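Side-chain contacts in 2-dehydropantoate 2-reductase (Porphyromonas gingivalis, PDB 2QYT), which probably catalyses the NADPH-dependent reduction of ketopantoate to pantoate, the second of two steps from 3-methyl-2-oxobutanoate in the pathway to pantothenate: residues A[94-99]-A[123-128]; A[112-117]-A[161-166]. One frame throughout, in Å; residues are numbered along the deposited sequence.

Contact 1 (A[94-99]-A[123-128]); sequences YDMERG and AERMRT
Two bends in the selenomethionine side chain of Met96, at chi2 (65°) and chi3 (57°), curl it toward Arg125, whose own chain folds at chi3 (55°) to lay the guanidinium beside the methyl. The contact joins helix 96-103, which follows a strand of the Rossmann-type domain, to helix 122-126, and it illustrates how one selenoether chain can serve a polar and an apolar neighbour at once. Met96 CE meets the edge of the Arg125 guanidinium near the plane of the group, 3.3 Å from Arg125 NE. Further back along the chain, Met96 CG packs on Met126 CG at 3.6 Å, and Met96 SE lies 3.7 Å from the same Met126 carbon, the two selenomethionines crossing at about a right angle. Met126 also touches Val100 and Ile103, farther along helix 96-103. On the outer side a water lies in the guanidinium plane and accepts from Arg125 NH2 at 2.8 Å; it also takes a weak bond from Met96 N, in the first turn of its helix. Asp95 caps that turn, since Arg98 N donates to Asp95 OD1 over 2.7 Å in a nearly straight bond. In the partner segment, Arg125 O accepts from both Thr128 N and Thr128 OG1, the hydroxyl reaching it at 2.8 Å.

Contact 2 (A[112-117]-A[161-166]); sequences KILPLL and FYFGSG
Leu114 CD1 abuts the edge of the Phe161 ring, 3.6 Å from Phe161 CZ and near the ring plane, in a wholly apolar meeting of two sheets. Strand 111-115 belongs to the parallel sheet of the Rossmann-type domain, next to strand 86-89, and strand 158-164 belongs to the mixed sheet beside it; the contact exemplifies how strands of separate sheets can pack, for these two segments meet through side chains alone. Both Leu114 methyls face Phe163 CB, with CD1 and CD2 each 3.7 Å from it. Leu116 meets Phe161 from another direction, crossing it at about a right angle, and brings CD1 to 3.5 Å from Phe161 CE1 while CD2 approaches CZ. Torsions explain why the two phenylalanines serve differently: Phe161 extends with CG anti to the backbone N (chi1 -176°), which lets the distal part of its ring (CE1, CZ, CE2) reach both leucines, whereas at chi1 83° Phe163 carries its ring away and offers mainly its CB. Farther out, helix 172-183 packs against this cluster through Leu177, which touches Leu114 and Phe163, and Leu181, which touches both phenylalanines. Leu88 of the adjoining strand 86-89 touches both leucines, and Tyr23 meets Phe161 edge-to-face. Strand 158-164 is tied in turn to Asn190, whose ND2 donates to Phe163 O.

The pair shows how chemistry changes with depth in a single domain. Contact 2 is buried in all its touching residues and relies on branched and aromatic carbon groups between strand 111-115, with the residue just past it, and a strand of the other sheet; contact 1, partly buried, joins the start of helix 96-103 to helix 122-126 and grades from an apolar side to a charged, exposed one where a water links the segments, weakly on the Met96 side. Strand 111-115 leads on in the chain to helix 122-126. The contacts also touch directly: Met126 SE lies 3.8 Å from Pro115 CG, and Met126 CE lies 3.9 Å from Ile113 CG2. Met126 thus carries the packing of the helices onto the parallel sheet.

Contact 1 (A[94-99]-A[123-128])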
# COMPACT_ATOMS: atom_id res chain seq x y z
N TYR A 94 12.17 -1.67 5.66
CA TYR A 94 13.28 -0.69 5.61
C TYR A 94 12.85 0.78 5.79
O TYR A 94 11.76 1.17 5.33
CB TYR A 94 14.07 -0.85 4.29
CG TYR A 94 14.41 -2.28 3.92
CD1 TYR A 94 15.32 -3.03 4.68
CD2 TYR A 94 13.83 -2.89 2.80
CE1 TYR A 94 15.66 -4.35 4.34
CE2 TYR A 94 14.14 -4.22 2.45
CZ TYR A 94 15.07 -4.94 3.22
OH TYR A 94 15.38 -6.24 2.88
N ASP A 95 13.70 1.59 6.41
CA ASP A 95 13.65 3.05 6.22
C ASP A 95 13.71 3.35 4.71
O ASP A 95 14.07 2.46 3.92
CB ASP A 95 14.75 3.75 7.03
CG ASP A 95 16.16 3.60 6.44
OD1 ASP A 95 16.38 3.85 5.25
OD2 ASP A 95 17.08 3.29 7.20
N MSE A 96 13.32 4.55 4.29
CA MSE A 96 13.17 4.81 2.87
C MSE A 96 14.53 4.88 2.13
O MSE A 96 14.62 4.52 0.96
CB MSE A 96 12.38 6.09 2.63
CG MSE A 96 11.36 5.93 1.50
SE MSE A 96 9.87 4.60 1.92
CE MSE A 96 9.18 5.43 3.56
N GLU A 97 15.55 5.35 2.84
CA GLU A 97 16.91 5.45 2.33
C GLU A 97 17.39 4.08 1.93
O GLU A 97 17.84 3.88 0.81
CB GLU A 97 17.81 6.03 3.41
CG GLU A 97 18.04 7.56 3.36
CD GLU A 97 16.85 8.44 3.76
OE1 GLU A 97 15.85 7.95 4.35
OE2 GLU A 97 16.95 9.67 3.47
N ARG A 98 17.24 3.12 2.84
CA ARG A 98 17.65 1.75 2.63
C ARG A 98 16.82 1.03 1.58
O ARG A 98 17.39 0.34 0.74
CB ARG A 98 17.61 0.97 3.94
CG ARG A 98 17.99 -0.46 3.82
CD ARG A 98 18.24 -1.07 5.19
NE ARG A 98 18.39 -2.53 5.06
CZ ARG A 98 18.77 -3.37 6.04
NH1 ARG A 98 19.06 -2.92 7.26
NH2 ARG A 98 18.86 -4.66 5.79
N GLY A 99 15.49 1.18 1.63
CA GLY A 99 14.63 0.58 0.60
C GLY A 99 15.01 1.05 -0.82
O GLY A 99 15.04 0.25 -1.74
N ALA A 123 5.08 8.09 -1.40
CA ALA A 123 5.55 8.45 -2.75
C ALA A 123 6.44 9.71 -2.72
O ALA A 123 7.45 9.77 -3.40
CB ALA A 123 4.36 8.65 -3.68
N GLU A 124 6.04 10.71 -1.96
CA GLU A 124 6.86 11.89 -1.81
C GLU A 124 8.24 11.56 -1.26
O GLU A 124 9.26 12.07 -1.75
CB GLU A 124 6.17 12.92 -0.91
CG GLU A 124 5.03 13.68 -1.59
CD GLU A 124 3.75 12.86 -1.73
OE1 GLU A 124 2.93 13.24 -2.58
OE2 GLU A 124 3.56 11.85 -1.00
N ARG A 125 8.25 10.73 -0.21
CA ARG A 125 9.46 10.30 0.46
C ARG A 125 10.39 9.60 -0.55
O ARG A 125 11.54 10.03 -0.74
CB ARG A 125 9.10 9.40 1.65
CG ARG A 125 8.39 10.19 2.81
CD ARG A 125 7.99 9.30 4.01
NE ARG A 125 9.13 8.54 4.57
CZ ARG A 125 10.24 9.10 5.07
NH1 ARG A 125 10.41 10.42 5.05
NH2 ARG A 125 11.22 8.33 5.57
N MSE A 126 9.86 8.61 -1.24
CA MSE A 126 10.59 7.85 -2.24
C MSE A 126 11.05 8.69 -3.44
O MSE A 126 12.03 8.35 -4.09
CB MSE A 126 9.77 6.66 -2.70
CG MSE A 126 9.58 5.65 -1.62
SE MSE A 126 9.11 3.90 -2.30
CE MSE A 126 10.60 3.70 -3.46
N ARG A 127 10.33 9.77 -3.73
CA ARG A 127 10.75 10.71 -4.76
C ARG A 127 11.92 11.62 -4.37
O ARG A 127 12.31 12.50 -5.16
CB ARG A 127 9.60 11.59 -5.21
CG ARG A 127 8.66 10.89 -6.11
CD ARG A 127 7.48 11.79 -6.50
NE ARG A 127 6.39 10.97 -7.03
CZ ARG A 127 5.20 11.43 -7.40
NH1 ARG A 127 4.92 12.73 -7.31
NH2 ARG A 127 4.30 10.59 -7.86
N THR A 128 12.45 11.46 -3.15
CA THR A 128 13.54 12.31 -2.70
C THR A 128 14.74 12.05 -3.61
O THR A 128 15.33 12.98 -4.14
CB THR A 128 13.87 12.06 -1.20
OG1 THR A 128 12.79 12.54 -0.43
CG2 THR A 128 15.08 12.79 -0.77
O HOH W 1 11.35 5.59 5.99

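Contact 2 (A[112-117]-A[161-166])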
# COMPACT_ATOMS: atom_id res chain seq x y z
N LYS A 112 8.97 2.10 -13.34
CA LYS A 112 8.00 2.82 -12.50
C LYS A 112 7.82 2.04 -11.19
O LYS A 112 7.71 0.82 -11.21
CB LYS A 112 6.64 3.00 -13.18
CG LYS A 112 6.70 3.67 -14.58
CD LYS A 112 7.21 5.11 -14.46
CE LYS A 112 7.22 5.84 -15.77
NZ LYS A 112 8.16 5.26 -16.70
N ILE A 113 7.83 2.76 -10.08
CA ILE A 113 7.77 2.17 -8.78
C ILE A 113 6.44 2.58 -8.18
O ILE A 113 6.07 3.77 -8.24
CB ILE A 113 8.93 2.66 -7.88
CG1 ILE A 113 10.29 2.38 -8.56
CG2 ILE A 113 8.88 1.98 -6.55
CD1 ILE A 113 11.42 3.08 -7.90
N LEU A 114 5.75 1.57 -7.64
CA LEU A 114 4.48 1.71 -6.94
C LEU A 114 4.60 1.28 -5.46
O LEU A 114 4.59 0.10 -5.17
CB LEU A 114 3.43 0.78 -7.57
CG LEU A 114 2.28 1.38 -8.37
CD1 LEU A 114 1.24 0.35 -8.81
CD2 LEU A 114 1.66 2.44 -7.47
N PRO A 115 4.68 2.26 -4.54
CA PRO A 115 4.60 1.87 -3.15
C PRO A 115 3.14 1.58 -2.79
O PRO A 115 2.24 2.41 -3.05
CB PRO A 115 5.11 3.13 -2.39
CG PRO A 115 5.48 4.15 -3.45
CD PRO A 115 4.77 3.73 -4.70
N LEU A 116 2.87 0.41 -2.25
CA LEU A 116 1.51 0.06 -1.87
C LEU A 116 1.25 0.13 -0.35
O LEU A 116 0.17 -0.22 0.13
CB LEU A 116 1.10 -1.29 -2.50
CG LEU A 116 1.28 -1.36 -4.04
CD1 LEU A 116 1.12 -2.79 -4.54
CD2 LEU A 116 0.33 -0.35 -4.80
N LEU A 117 2.23 0.65 0.38
CA LEU A 117 2.26 0.74 1.84
C LEU A 117 1.33 1.85 2.36
O LEU A 117 1.05 2.82 1.66
CB LEU A 117 3.69 1.09 2.33
CG LEU A 117 4.97 0.45 1.73
CD1 LEU A 117 5.04 0.78 0.26
CD2 LEU A 117 6.28 0.92 2.44
N PHE A 161 -7.15 -2.13 -5.68
CA PHE A 161 -5.80 -1.72 -5.97
C PHE A 161 -6.03 -0.44 -6.76
O PHE A 161 -6.62 -0.46 -7.87
CB PHE A 161 -5.12 -2.82 -6.82
CG PHE A 161 -3.65 -2.60 -7.15
CD1 PHE A 161 -2.67 -3.49 -6.67
CD2 PHE A 161 -3.24 -1.58 -8.01
CE1 PHE A 161 -1.32 -3.34 -7.01
CE2 PHE A 161 -1.88 -1.41 -8.34
CZ PHE A 161 -0.93 -2.30 -7.85
N TYR A 162 -5.60 0.68 -6.18
CA TYR A 162 -5.61 1.98 -6.87
C TYR A 162 -4.21 2.47 -7.13
O TYR A 162 -3.33 2.30 -6.30
CB TYR A 162 -6.31 3.03 -6.02
CG TYR A 162 -7.74 2.73 -5.76
CD1 TYR A 162 -8.72 3.09 -6.67
CD2 TYR A 162 -8.12 2.08 -4.58
CE1 TYR A 162 -10.08 2.82 -6.41
CE2 TYR A 162 -9.48 1.81 -4.31
CZ TYR A 162 -10.44 2.18 -5.24
OH TYR A 162 -11.75 1.92 -5.00
N PHE A 163 -3.98 3.11 -8.26
CA PHE A 163 -2.62 3.64 -8.51
C PHE A 163 -2.69 4.75 -9.51
O PHE A 163 -3.74 4.94 -10.14
CB PHE A 163 -1.69 2.52 -9.01
CG PHE A 163 -1.82 2.26 -10.48
CD1 PHE A 163 -0.91 2.86 -11.38
CD2 PHE A 163 -2.86 1.46 -10.97
CE1 PHE A 163 -1.02 2.64 -12.77
CE2 PHE A 163 -2.99 1.24 -12.34
CZ PHE A 163 -2.04 1.84 -13.25
N GLY A 164 -1.61 5.50 -9.66
CA GLY A 164 -1.54 6.56 -10.65
C GLY A 164 -0.36 7.46 -10.49
O GLY A 164 0.26 7.49 -9.43
N SER A 165 -0.02 8.16 -11.59
CA SER A 165 1.07 9.14 -11.68
C SER A 165 0.74 10.50 -11.00
O SER A 165 1.64 11.24 -10.62
CB SER A 165 1.40 9.44 -13.15
OG SER A 165 0.29 10.03 -13.86
N GLY A 166 -0.54 10.83 -10.90
CA GLY A 166 -0.94 12.12 -10.41
C GLY A 166 -1.19 13.12 -11.54
O GLY A 166 -1.98 14.06 -11.37